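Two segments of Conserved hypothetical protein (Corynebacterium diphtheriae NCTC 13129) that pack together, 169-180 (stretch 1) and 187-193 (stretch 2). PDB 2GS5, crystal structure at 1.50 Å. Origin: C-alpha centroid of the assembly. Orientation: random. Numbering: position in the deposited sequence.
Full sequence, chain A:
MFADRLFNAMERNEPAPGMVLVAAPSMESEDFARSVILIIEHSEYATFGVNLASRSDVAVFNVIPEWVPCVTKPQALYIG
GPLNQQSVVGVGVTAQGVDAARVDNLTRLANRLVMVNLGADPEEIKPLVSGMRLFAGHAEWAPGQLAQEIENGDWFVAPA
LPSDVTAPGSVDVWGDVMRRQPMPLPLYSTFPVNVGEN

Stretch 1 (169-180) GSVDVWGDVMRR
Stretch 2 (187-193) LYSTFPV

Stretch 1 enters as a loop and turns into a helix that begins at V173; stretch 2, with no regular secondary structure, runs along one side of it in largely extended form, with phi/psi near -74/157, -124/155, -112/156 and -55/139 from S189 to P192. The two stretches run antiparallel: D172 CA lies 5.4 Å from P192 CA, and G175 CA 4.6 Å from S189 CA. Together they bury 498 Å².

S170 (phi/psi -81/-4, chi1 p) contributes its backbone, S170 O approaching CG of P192 (C-gamma exo) at 3.2 Å. V171 (-87/146, chi1 t) points its CB away. D172 (-95/96, chi1 t, chi2 -20°) points toward stretch 2 and divides its carboxylate: D172 OD1 accepts from G175 N at 2.9 Å and 170°, capping the helix, while D172 OD2 accepts from OG1 of T190 (chi1 p) at 2.6 Å. A water oxygen donates to both D172 OD2 (3.0 Å) and F191 O (2.6 Å), linking the cap to the next residue of stretch 2. D172 CB also packs against P192 CD at 3.9 Å.

From V173 to M178, phi/psi stay near -60/-45, with R179 at -66/-21, and D176 N to D172 O at 2.9 Å opens the i to i+4 bonding. V173 (chi1 t) points its CB away. W174 (chi1 t, chi2 90°) starts sideways, but its ring end meets polar atoms at its edge: W174 CH2 is 3.4 Å from O of Y188 (chi1 m) and W174 CE3 3.5 Å from T190 OG1.

G175 permits the close backbone approach. G175 CA makes a CA-H...O contact with T190 O at 3.4 Å, 157° at the hydrogen; an ideal CB would sit 2.0 Å from T190 O, a clash. V177 (chi1 t), its CB sideways, makes no contact.

Selenomethionine M178 (chi1, chi2 and chi3 all m) points toward stretch 2, with M178 CB 3.7 Å from CB of S189 (chi1 p) and M178 CE 3.8 Å from Y188 CB, an apolar contact.

R179 (chi m, t, m, then -78°) has the largest covered area, 82 Å². R179 NH1 meets D176 OD1 at 2.8 Å, a salt bridge within stretch 1. T190 O accepts from both R179 NH1 (2.9 Å, 152°) and R179 NH2 (3.1 Å, 142°); R179 NH2 to S189 OG (3.0 Å, 121°) is weak. T190 O lies near the guanidinium plane, while F191 (chi1 m, chi2 102°) lies over one face: the planes are 4° apart, and R179 CZ is 3.7 Å from the F191 ring centroid, a stacked cation-pi pair.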

ATOM      1  N   GLY A 169       2.591  -7.436  12.502  1.00 19.66           N
ATOM      2  CA  GLY A 169       3.664  -6.454  12.667  1.00 20.44           C
ATOM      3  C   GLY A 169       5.063  -7.050  12.708  1.00 21.06           C
ATOM      4  O   GLY A 169       6.051  -6.321  12.666  1.00 22.79           O
ATOM      5  N   SER A 170       5.148  -8.370  12.789  1.00 21.07           N
ATOM      6  CA  SER A 170       6.439  -9.071  12.766  1.00 21.36           C
ATOM      7  C   SER A 170       6.991  -9.256  11.346  1.00 21.58           C
ATOM      8  O   SER A 170       8.109  -9.748  11.176  1.00 22.50           O
ATOM      9  CB  SER A 170       6.292 -10.437  13.427  1.00 21.47           C
ATOM     10  OG  SER A 170       5.356 -11.244  12.733  1.00 22.92           O
ATOM     11  N   VAL A 171       6.217  -8.855  10.340  1.00 21.00           N
ATOM     12  CA  VAL A 171       6.511  -9.148   8.932  1.00 20.84           C
ATOM     13  C   VAL A 171       7.437  -8.103   8.323  1.00 19.66           C
ATOM     14  O   VAL A 171       7.371  -6.921   8.664  1.00 20.46           O
ATOM     15  CB  VAL A 171       5.188  -9.226   8.110  1.00 21.28           C
ATOM     16  CG1 VAL A 171       5.419  -9.008   6.611  1.00 23.03           C
ATOM     17  CG2 VAL A 171       4.494 -10.556   8.376  1.00 21.67           C
ATOM     18  N   ASP A 172       8.296  -8.557   7.415  1.00 17.72           N
ATOM     19  CA  ASP A 172       9.098  -7.674   6.577  1.00 16.62           C
ATOM     20  C   ASP A 172       8.296  -7.524   5.283  1.00 15.79           C
ATOM     21  O   ASP A 172       8.342  -8.384   4.406  1.00 14.93           O
ATOM     22  CB  ASP A 172      10.478  -8.299   6.318  1.00 16.57           C
ATOM     23  CG  ASP A 172      11.398  -7.405   5.506  1.00 16.98           C
ATOM     24  OD1 ASP A 172      10.896  -6.492   4.817  1.00 16.57           O
ATOM     25  OD2 ASP A 172      12.627  -7.608   5.560  1.00 16.28           O
ATOM     26  N   VAL A 173       7.511  -6.454   5.183  1.00 15.01           N
ATOM     27  CA  VAL A 173       6.575  -6.324   4.070  1.00 15.21           C
ATOM     28  C   VAL A 173       7.329  -6.248   2.741  1.00 14.28           C
ATOM     29  O   VAL A 173       6.959  -6.915   1.760  1.00 14.17           O
ATOM     30  CB  VAL A 173       5.646  -5.109   4.234  1.00 15.65           C
ATOM     31  CG1 VAL A 173       4.804  -4.918   2.984  1.00 16.85           C
ATOM     32  CG2 VAL A 173       4.760  -5.282   5.453  1.00 16.98           C
ATOM     33  N   TRP A 174       8.401  -5.460   2.728  1.00 13.10           N
ATOM     34  CA  TRP A 174       9.242  -5.322   1.538  1.00 12.97           C
ATOM     35  C   TRP A 174       9.840  -6.672   1.120  1.00 12.36           C
ATOM     36  O   TRP A 174       9.749  -7.064  -0.040  1.00 12.16           O
ATOM     37  CB  TRP A 174      10.335  -4.281   1.790  1.00 12.54           C
ATOM     38  CG  TRP A 174      11.196  -3.992   0.612  1.00 12.95           C
ATOM     39  CD1 TRP A 174      10.987  -3.042  -0.347  1.00 12.42           C
ATOM     40  CD2 TRP A 174      12.432  -4.628   0.281  1.00 12.22           C
ATOM     41  NE1 TRP A 174      12.006  -3.060  -1.267  1.00 12.63           N
ATOM     42  CE2 TRP A 174      12.909  -4.028  -0.908  1.00 12.70           C
ATOM     43  CE3 TRP A 174      13.188  -5.656   0.870  1.00 12.48           C
ATOM     44  CZ2 TRP A 174      14.098  -4.422  -1.523  1.00 12.51           C
ATOM     45  CZ3 TRP A 174      14.369  -6.045   0.255  1.00 12.85           C
ATOM     46  CH2 TRP A 174      14.816  -5.428  -0.926  1.00 12.76           C
ATOM     47  N   GLY A 175      10.412  -7.394   2.077  1.00 12.41           N
ATOM     48  CA  GLY A 175      10.942  -8.723   1.806  1.00 12.11           C
ATOM     49  C   GLY A 175       9.910  -9.699   1.261  1.00 11.99           C
ATOM     50  O   GLY A 175      10.187 -10.434   0.308  1.00 11.69           O
ATOM     51  N   ASP A 176       8.719  -9.706   1.858  1.00 12.21           N
ATOM     52  CA  ASP A 176       7.669 -10.621   1.431  1.00 12.58           C
ATOM     53  C   ASP A 176       7.221 -10.309   0.003  1.00 12.18           C
ATOM     54  O   ASP A 176       7.017 -11.209  -0.803  1.00 12.36           O
ATOM     55  CB  ASP A 176       6.459 -10.551   2.370  1.00 13.04           C
ATOM     56  CG  ASP A 176       6.735 -11.136   3.748  1.00 15.87           C
ATOM     57  OD1 ASP A 176       7.857 -11.614   4.011  1.00 16.00           O
ATOM     58  OD2 ASP A 176       5.798 -11.123   4.581  1.00 20.27           O
ATOM     59  N   VAL A 177       7.097  -9.029  -0.329  1.00 11.85           N
ATOM     60  CA  VAL A 177       6.681  -8.667  -1.691  1.00 11.86           C
ATOM     61  C   VAL A 177       7.769  -9.053  -2.696  1.00 11.59           C
ATOM     62  O   VAL A 177       7.463  -9.575  -3.762  1.00 11.26           O
ATOM     63  CB  VAL A 177       6.320  -7.170  -1.830  1.00 12.08           C
ATOM     64  CG1 VAL A 177       5.977  -6.842  -3.278  1.00 13.29           C
ATOM     65  CG2 VAL A 177       5.156  -6.826  -0.903  1.00 13.17           C
HETATM   66  N   MSE A 178       9.038  -8.829  -2.350  1.00 10.81           N
HETATM   67  CA  MSE A 178      10.147  -9.197  -3.231  1.00 11.38           C
HETATM   68  C   MSE A 178      10.155 -10.698  -3.526  1.00 11.13           C
HETATM   69  O   MSE A 178      10.446 -11.119  -4.642  1.00 11.67           O
HETATM   70  CB  MSE A 178      11.488  -8.769  -2.608  1.00 11.21           C
HETATM   71  CG  MSE A 178      11.735  -7.265  -2.627  1.00 12.92           C
HETATM   72 SE   MSE A 178      12.124  -6.571  -4.416  1.00 18.67          SE
HETATM   73  CE  MSE A 178      13.970  -7.184  -4.564  1.00 14.23           C
ATOM     74  N   ARG A 179       9.818 -11.501  -2.527  1.00 11.68           N
ATOM     75  CA  ARG A 179       9.767 -12.959  -2.710  1.00 12.67           C
ATOM     76  C   ARG A 179       8.688 -13.469  -3.682  1.00 12.89           C
ATOM     77  O   ARG A 179       8.811 -14.593  -4.193  1.00 12.78           O
ATOM     78  CB  ARG A 179       9.609 -13.656  -1.367  1.00 12.60           C
ATOM     79  CG  ARG A 179      10.921 -13.858  -0.656  1.00 13.24           C
ATOM     80  CD  ARG A 179      10.700 -14.566   0.672  1.00 13.91           C
ATOM     81  NE  ARG A 179      10.255 -13.654   1.727  1.00 15.40           N
ATOM     82  CZ  ARG A 179      11.064 -12.821   2.386  1.00 15.99           C
ATOM     83  NH1 ARG A 179      10.577 -12.051   3.343  1.00 13.98           N
ATOM     84  NH2 ARG A 179      12.352 -12.755   2.094  1.00 17.74           N
ATOM     85  N   ARG A 180       7.653 -12.666  -3.933  1.00 13.17           N
ATOM     86  CA  ARG A 180       6.602 -13.015  -4.900  1.00 13.91           C
ATOM     87  C   ARG A 180       6.951 -12.699  -6.347  1.00 14.17           C
ATOM     88  O   ARG A 180       6.222 -13.098  -7.256  1.00 14.32           O
ATOM     89  CB  ARG A 180       5.313 -12.236  -4.613  1.00 14.28           C
ATOM     90  CG  ARG A 180       4.648 -12.494  -3.301  1.00 15.77           C
ATOM     91  CD  ARG A 180       3.171 -12.133  -3.398  1.00 15.16           C
ATOM     92  NE  ARG A 180       2.911 -10.723  -3.742  1.00 16.01           N
ATOM     93  CZ  ARG A 180       2.753  -9.739  -2.852  1.00 15.71           C
ATOM     94  NH1 ARG A 180       2.854  -9.974  -1.550  1.00 14.67           N
ATOM     95  NH2 ARG A 180       2.490  -8.505  -3.268  1.00 14.36           N
ATOM     96  N   LEU A 187      16.201 -12.931  -4.762  1.00 10.25           N
ATOM     97  CA  LEU A 187      17.602 -13.028  -4.319  1.00 11.05           C
ATOM     98  C   LEU A 187      18.032 -11.813  -3.507  1.00 11.84           C
ATOM     99  O   LEU A 187      19.082 -11.852  -2.851  1.00 12.41           O
ATOM    100  CB  LEU A 187      18.536 -13.185  -5.517  1.00 10.89           C
ATOM    101  CG  LEU A 187      18.395 -14.473  -6.307  1.00 10.89           C
ATOM    102  CD1 LEU A 187      19.383 -14.503  -7.459  1.00  9.46           C
ATOM    103  CD2 LEU A 187      18.649 -15.658  -5.395  1.00 12.42           C
ATOM    104  N   TYR A 188      17.251 -10.739  -3.581  1.00 12.30           N
ATOM    105  CA  TYR A 188      17.542  -9.515  -2.851  1.00 12.93           C
ATOM    106  C   TYR A 188      16.567  -9.289  -1.688  1.00 13.10           C
ATOM    107  O   TYR A 188      16.646  -8.283  -0.978  1.00 13.54           O
ATOM    108  CB  TYR A 188      17.556  -8.333  -3.827  1.00 13.79           C
ATOM    109  CG  TYR A 188      18.398  -8.626  -5.052  1.00 14.24           C
ATOM    110  CD1 TYR A 188      19.783  -8.660  -4.970  1.00 15.60           C
ATOM    111  CD2 TYR A 188      17.809  -8.935  -6.274  1.00 16.83           C
ATOM    112  CE1 TYR A 188      20.569  -8.956  -6.085  1.00 15.86           C
ATOM    113  CE2 TYR A 188      18.585  -9.235  -7.394  1.00 15.09           C
ATOM    114  CZ  TYR A 188      19.968  -9.249  -7.291  1.00 14.87           C
ATOM    115  OH  TYR A 188      20.757  -9.533  -8.381  1.00 16.01           O
ATOM    116  N   SER A 189      15.663 -10.243  -1.458  1.00 13.01           N
ATOM    117  CA  SER A 189      14.681 -10.107  -0.392  1.00 13.49           C
ATOM    118  C   SER A 189      15.298 -10.317   0.982  1.00 14.09           C
ATOM    119  O   SER A 189      16.319 -10.986   1.117  1.00 14.67           O
ATOM    120  CB  SER A 189      13.534 -11.091  -0.592  1.00 13.24           C
ATOM    121  OG  SER A 189      13.950 -12.418  -0.401  1.00 13.70           O
ATOM    122  N   THR A 190      14.634  -9.759   1.996  1.00 14.94           N
ATOM    123  CA  THR A 190      15.111  -9.809   3.374  1.00 15.63           C
ATOM    124  C   THR A 190      14.074 -10.423   4.309  1.00 16.08           C
ATOM    125  O   THR A 190      12.875 -10.371   4.038  1.00 16.68           O
ATOM    126  CB  THR A 190      15.439  -8.394   3.888  1.00 15.08           C
ATOM    127  OG1 THR A 190      14.361  -7.508   3.563  1.00 15.09           O
ATOM    128  CG2 THR A 190      16.714  -7.883   3.250  1.00 16.31           C
ATOM    129  N   PHE A 191      14.541 -10.982   5.420  1.00 17.06           N
ATOM    130  CA  PHE A 191      13.657 -11.503   6.471  1.00 18.10           C
ATOM    131  C   PHE A 191      13.771 -10.656   7.737  1.00 18.90           C
ATOM    132  O   PHE A 191      14.785  -9.988   7.937  1.00 18.81           O
ATOM    133  CB  PHE A 191      14.016 -12.954   6.787  1.00 18.14           C
ATOM    134  CG  PHE A 191      13.584 -13.926   5.729  1.00 18.81           C
ATOM    135  CD1 PHE A 191      14.500 -14.444   4.824  1.00 19.57           C
ATOM    136  CD2 PHE A 191      12.256 -14.307   5.629  1.00 19.78           C
ATOM    137  CE1 PHE A 191      14.099 -15.343   3.845  1.00 19.89           C
ATOM    138  CE2 PHE A 191      11.849 -15.207   4.651  1.00 20.19           C
ATOM    139  CZ  PHE A 191      12.767 -15.717   3.758  1.00 19.81           C
ATOM    140  N   PRO A 192      12.726 -10.673   8.595  1.00 19.96           N
ATOM    141  CA  PRO A 192      12.772  -9.911   9.844  1.00 20.90           C
ATOM    142  C   PRO A 192      14.000 -10.266  10.690  1.00 21.92           C
ATOM    143  O   PRO A 192      14.365 -11.443  10.792  1.00 22.04           O
ATOM    144  CB  PRO A 192      11.487 -10.328  10.564  1.00 21.10           C
ATOM    145  CG  PRO A 192      10.576 -10.786   9.495  1.00 20.62           C
ATOM    146  CD  PRO A 192      11.453 -11.401   8.447  1.00 20.00           C
ATOM    147  N   VAL A 193      14.620  -9.246  11.283  1.00 23.04           N
ATOM    148  CA  VAL A 193      15.841  -9.420  12.074  1.00 23.45           C
ATOM    149  C   VAL A 193      15.826  -8.552  13.335  1.00 24.16           C
ATOM    150  O   VAL A 193      14.958  -7.693  13.503  1.00 25.23           O
ATOM    151  CB  VAL A 193      17.105  -9.077  11.251  1.00 23.98           C
ATOM    152  CG1 VAL A 193      17.344 -10.128  10.178  1.00 24.21           C
ATOM    153  CG2 VAL A 193      16.997  -7.687  10.642  1.00 24.58           C
TER
HETATM  154  O   HOH W   1      14.622  -7.380   7.766  1.00 29.97           O